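Local coordinates for protein TetR-family transcriptional regulator (Streptomyces coelicolor A3, PDB 2QIB) that probably binds cis-regulatory DNA through an N-terminal helix-turn-helix motif and controls transcription, as TetR-family regulators generally do, at residues V134-L137 with S138-V142; E144-A147 with R148-L151. All coordinates share one frame; numbering follows the deposited sequence.

Contact 1 (V134-L137 with S138-V142)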
loop_
_atom_site.group_PDB
_atom_site.type_symbol
_atom_site.label_atom_id
_atom_site.label_comp_id
_atom_site.label_asym_id
_atom_site.label_seq_id
_atom_site.Cartn_x
_atom_site.Cartn_y
_atom_site.Cartn_z
ATOM N N VAL A 134 14.958 6.390 2.004
ATOM C CA VAL A 134 16.242 7.076 2.172
ATOM C C VAL A 134 16.335 8.336 1.281
ATOM O O VAL A 134 16.826 9.393 1.711
ATOM C CB VAL A 134 17.401 6.092 1.914
ATOM C CG1 VAL A 134 18.771 6.865 1.758
ATOM C CG2 VAL A 134 17.472 5.084 3.080
ATOM N N GLN A 135 15.899 8.217 0.037
ATOM C CA GLN A 135 15.942 9.384 -0.864
ATOM C C GLN A 135 15.010 10.502 -0.429
ATOM O O GLN A 135 15.373 11.678 -0.459
ATOM C CB GLN A 135 15.662 8.980 -2.312
ATOM C CG GLN A 135 16.798 8.140 -2.953
ATOM C CD GLN A 135 18.192 8.810 -2.787
ATOM O OE1 GLN A 135 18.389 9.963 -3.133
ATOM N NE2 GLN A 135 19.145 8.067 -2.228
ATOM N N ILE A 136 13.793 10.136 -0.012
ATOM C CA ILE A 136 12.856 11.157 0.426
ATOM C C ILE A 136 13.402 11.884 1.651
ATOM O O ILE A 136 13.412 13.084 1.677
ATOM C CB ILE A 136 11.488 10.549 0.735
ATOM C CG1 ILE A 136 10.847 10.072 -0.594
ATOM C CG2 ILE A 136 10.607 11.582 1.492
ATOM C CD1 ILE A 136 9.703 9.085 -0.374
ATOM N N LEU A 137 13.931 11.160 2.640
ATOM C CA LEU A 137 14.517 11.846 3.788
ATOM C C LEU A 137 15.695 12.742 3.419
ATOM O O LEU A 137 15.860 13.791 4.011
ATOM C CB LEU A 137 14.958 10.860 4.850
ATOM C CG LEU A 137 13.828 10.079 5.540
ATOM C CD1 LEU A 137 14.439 9.245 6.655
ATOM C CD2 LEU A 137 12.729 10.974 6.108
ATOM N N SER A 138 16.508 12.308 2.464
ATOM C CA SER A 138 17.646 13.122 2.003
ATOM C C SER A 138 17.159 14.475 1.477
ATOM O O SER A 138 17.706 15.542 1.793
ATOM C CB SER A 138 18.406 12.368 0.907
ATOM O OG SER A 138 19.484 13.168 0.412
ATOM N N HIS A 139 16.109 14.446 0.665
ATOM C CA HIS A 139 15.566 15.669 0.107
ATOM C C HIS A 139 14.916 16.560 1.160
ATOM O O HIS A 139 15.019 17.795 1.063
ATOM C CB HIS A 139 14.587 15.373 -1.013
ATOM C CG HIS A 139 15.251 14.992 -2.294
ATOM N ND1 HIS A 139 15.578 15.924 -3.263
ATOM C CD2 HIS A 139 15.677 13.793 -2.760
ATOM C CE1 HIS A 139 16.160 15.307 -4.275
ATOM N NE2 HIS A 139 16.228 14.012 -3.998
ATOM N N LEU A 140 14.279 15.937 2.157
ATOM C CA LEU A 140 13.698 16.675 3.274
ATOM C C LEU A 140 14.765 17.213 4.221
ATOM O O LEU A 140 14.455 18.055 5.079
ATOM C CB LEU A 140 12.680 15.823 4.038
ATOM C CG LEU A 140 11.397 15.405 3.284
ATOM C CD1 LEU A 140 10.587 14.353 4.099
ATOM C CD2 LEU A 140 10.520 16.637 2.933
ATOM N N ASP A 141 16.002 16.726 4.055
ATOM C CA ASP A 141 17.167 17.110 4.885
ATOM C C ASP A 141 16.958 16.687 6.335
ATOM O O ASP A 141 17.261 17.431 7.279
ATOM C CB ASP A 141 17.432 18.629 4.789
ATOM C CG ASP A 141 18.810 19.022 5.293
ATOM O OD1 ASP A 141 19.679 18.137 5.464
ATOM O OD2 ASP A 141 19.021 20.239 5.506
ATOM N N VAL A 142 16.432 15.480 6.500
ATOM C CA VAL A 142 16.168 14.921 7.814
ATOM C C VAL A 142 16.964 13.641 8.018
ATOM O O VAL A 142 16.855 12.697 7.233
ATOM C CB VAL A 142 14.650 14.662 7.997
ATOM C CG1 VAL A 142 14.395 13.999 9.336
ATOM C CG2 VAL A 142 13.864 15.960 7.860
HETATM O O HOH W 1 16.891 11.350 -4.772
HETATM O O HOH W 2 20.018 12.195 -2.226
#

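Contact 2 (E144-A147 with R148-L151)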
loop_
_atom_site.group_PDB
_atom_site.type_symbol
_atom_site.label_atom_id
_atom_site.label_comp_id
_atom_site.label_asym_id
_atom_site.label_seq_id
_atom_site.Cartn_x
_atom_site.Cartn_y
_atom_site.Cartn_z
ATOM N N GLU A 144 17.299 12.161 11.424
ATOM C CA GLU A 144 16.647 11.452 12.524
ATOM C C GLU A 144 15.143 11.680 12.431
ATOM O O GLU A 144 14.603 12.488 13.180
ATOM C CB GLU A 144 17.139 12.000 13.873
ATOM C CG GLU A 144 18.627 12.289 13.936
ATOM C CD GLU A 144 19.451 11.056 14.261
ATOM O OE1 GLU A 144 20.287 11.141 15.195
ATOM O OE2 GLU A 144 19.263 10.010 13.595
ATOM N N PRO A 145 14.456 10.985 11.497
ATOM C CA PRO A 145 13.049 11.314 11.329
ATOM C C PRO A 145 12.235 10.979 12.589
ATOM O O PRO A 145 12.393 9.896 13.140
ATOM C CB PRO A 145 12.609 10.416 10.157
ATOM C CG PRO A 145 13.561 9.293 10.165
ATOM C CD PRO A 145 14.882 9.905 10.591
ATOM N N PRO A 146 11.389 11.914 13.054
ATOM C CA PRO A 146 10.457 11.584 14.139
ATOM C C PRO A 146 9.428 10.525 13.696
ATOM O O PRO A 146 9.282 10.268 12.488
ATOM C CB PRO A 146 9.747 12.911 14.403
ATOM C CG PRO A 146 10.695 13.974 13.855
ATOM C CD PRO A 146 11.263 13.318 12.632
ATOM N N ALA A 147 8.720 9.927 14.657
ATOM C CA ALA A 147 7.739 8.897 14.343
ATOM C C ALA A 147 6.712 9.306 13.277
ATOM O O ALA A 147 6.391 8.517 12.358
ATOM C CB ALA A 147 7.001 8.446 15.622
ATOM N N ARG A 148 6.184 10.516 13.429
ATOM C CA ARG A 148 5.092 10.991 12.585
ATOM C C ARG A 148 5.578 11.108 11.157
ATOM O O ARG A 148 4.860 10.724 10.218
ATOM C CB ARG A 148 4.536 12.323 13.086
ATOM C CG ARG A 148 3.594 12.108 14.275
ATOM C CD ARG A 148 3.185 13.395 14.979
ATOM N NE ARG A 148 2.311 13.041 16.105
ATOM C CZ ARG A 148 2.727 12.534 17.269
ATOM N NH1 ARG A 148 4.024 12.309 17.498
ATOM N NH2 ARG A 148 1.831 12.236 18.221
ATOM N N LEU A 149 6.806 11.599 11.006
ATOM C CA LEU A 149 7.392 11.756 9.675
ATOM C C LEU A 149 7.650 10.396 9.047
ATOM O O LEU A 149 7.358 10.183 7.853
ATOM C CB LEU A 149 8.687 12.562 9.722
ATOM C CG LEU A 149 9.347 12.737 8.353
ATOM C CD1 LEU A 149 8.402 13.429 7.322
ATOM C CD2 LEU A 149 10.640 13.544 8.515
ATOM N N GLU A 150 8.217 9.474 9.828
ATOM C CA GLU A 150 8.463 8.132 9.291
ATOM C C GLU A 150 7.162 7.511 8.798
ATOM O O GLU A 150 7.127 6.919 7.721
ATOM C CB GLU A 150 9.136 7.233 10.311
ATOM C CG GLU A 150 9.276 5.818 9.784
ATOM C CD GLU A 150 10.121 4.905 10.643
ATOM O OE1 GLU A 150 10.614 5.352 11.707
ATOM O OE2 GLU A 150 10.302 3.748 10.220
ATOM N N LEU A 151 6.081 7.669 9.559
ATOM C CA LEU A 151 4.816 7.025 9.163
ATOM C C LEU A 151 4.257 7.663 7.885
ATOM O O LEU A 151 3.823 6.948 6.967
ATOM C CB LEU A 151 3.815 7.122 10.309
ATOM C CG LEU A 151 2.530 6.324 10.065
ATOM C CD1 LEU A 151 1.944 5.688 11.340
ATOM C CD2 LEU A 151 1.516 7.230 9.424
HETATM O O HOH W 3 10.930 7.239 13.337
#

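Contact 1 (V134-L137 with S138-V142)
Ile136 and Leu140 share nearly the same first torsion (chi1 -69° and -65°), which sets CG1 of the one and CG of the other beside the backbone N; the remaining branch of Ile136, CG2, lies anti to N and meets Leu140 CD1 at 3.8 Å. The two side chains run next to each other and point the same way. This is an i to i+4 pair along one face of the helix, the face covered by helix 147-168 through Val153 and Trp156 at Ile136 and Leu149 at Leu140.

The polar face is built differently. His139 turns the CD2 edge of its imidazole to Gln135 O, which lies in the ring plane 3.1 Å from CD2. The same oxygen accepts the backbone bond from His139 N, and is thus approached by two groups of one residue. A water also in the ring plane joins His139 NE2 (2.9 Å) to Gln135 OE1. OE1 lies within hydrogen-bonding distance of a second water too, which donates to it and links it to Ser138 OG. The other ring nitrogen, ND1, is hydrogen-bonded to Arg87.

The helix ends just beyond. Asp141 turns to positive phi, and its N bonds to Ser138 O. Val142 N then reaches back to Leu137 O at 3.1 Å with an almost straight N-H...O angle of 177°, and Leu140 O is taken up by Arg206. Positive phi at Asp141, together with the backward bond from Val142 N to Leu137 O, five residues back, is the mark of a Schellman motif, which closes helix 119-140.

Contact 2 (E144-A147 with R148-L151)
Pro146 and Leu149 meet at the start of helix 147-168, where Pro146 holds the N-cap position and Pro145 precedes it. Two backbone bonds run through the first turn: Glu150 N to Pro146 O at 3.0 Å, with an N-H...O angle of 169°, and Leu151 N to Ala147 O. The proline carbonyl serves as the first acceptor of the helix.

The tight part is apolar. With CG anti to the backbone N (chi1 179°), Leu149 brings CD2 to Pro145 CB and CB to Pro146 CD. Its CB lies 4.0 Å from Pro146 CD, the two side chains crossing at a slant, and its CD2 comes equally near to Pro145 CB. Leu149 is buried, and the cluster is completed by Leu140 of helix 119-140, Met190 of helix 175-194, and Met200 and Leu203 of helix 198-209.

The looser side is polar, and part of it faces the second subunit. Here the polar ends of Arg148 and Glu150 meet no side chain of 144-147, and the carboxylate of Glu150 reaches Pro145 only through water. Arg148 is extended from CG to NE, and NE forms a salt bridge with Glu177 of the second subunit. Glu150 also stretches outward, with CG anti to the backbone N (chi1 175°). Its carboxylate is shared: OE2 pairs with Arg154 of the same chain and OE1 with Arg172 of the second subunit, an arrangement that would probably favour the ionised form. A water bridges the two segments, donating to Pro145 O at 3.0 Å and to Glu150 OE1 at 2.5 Å, the latter a notably short distance.

Contact 1 comes first along the chain and closes helix 119-140; contact 2 follows and opens helix 147-168, so together they form the two sides of one interhelical turn. Their centres lie 11 Å apart, both within the TetR-like C-terminal domain. They touch directly: Leu137 CD1 packs on Pro145 CG at 3.6 Å, and Val142 CG1 lies 3.9 Å from Leu149 CD2. Apolar side chains thus join the end of one helix to the start of the next. Of the two, only contact 2 touches the second subunit, so the start of helix 147-168 forms part of the dimer interface, while residues 134-142 at the end of helix 119-140 do not touch it.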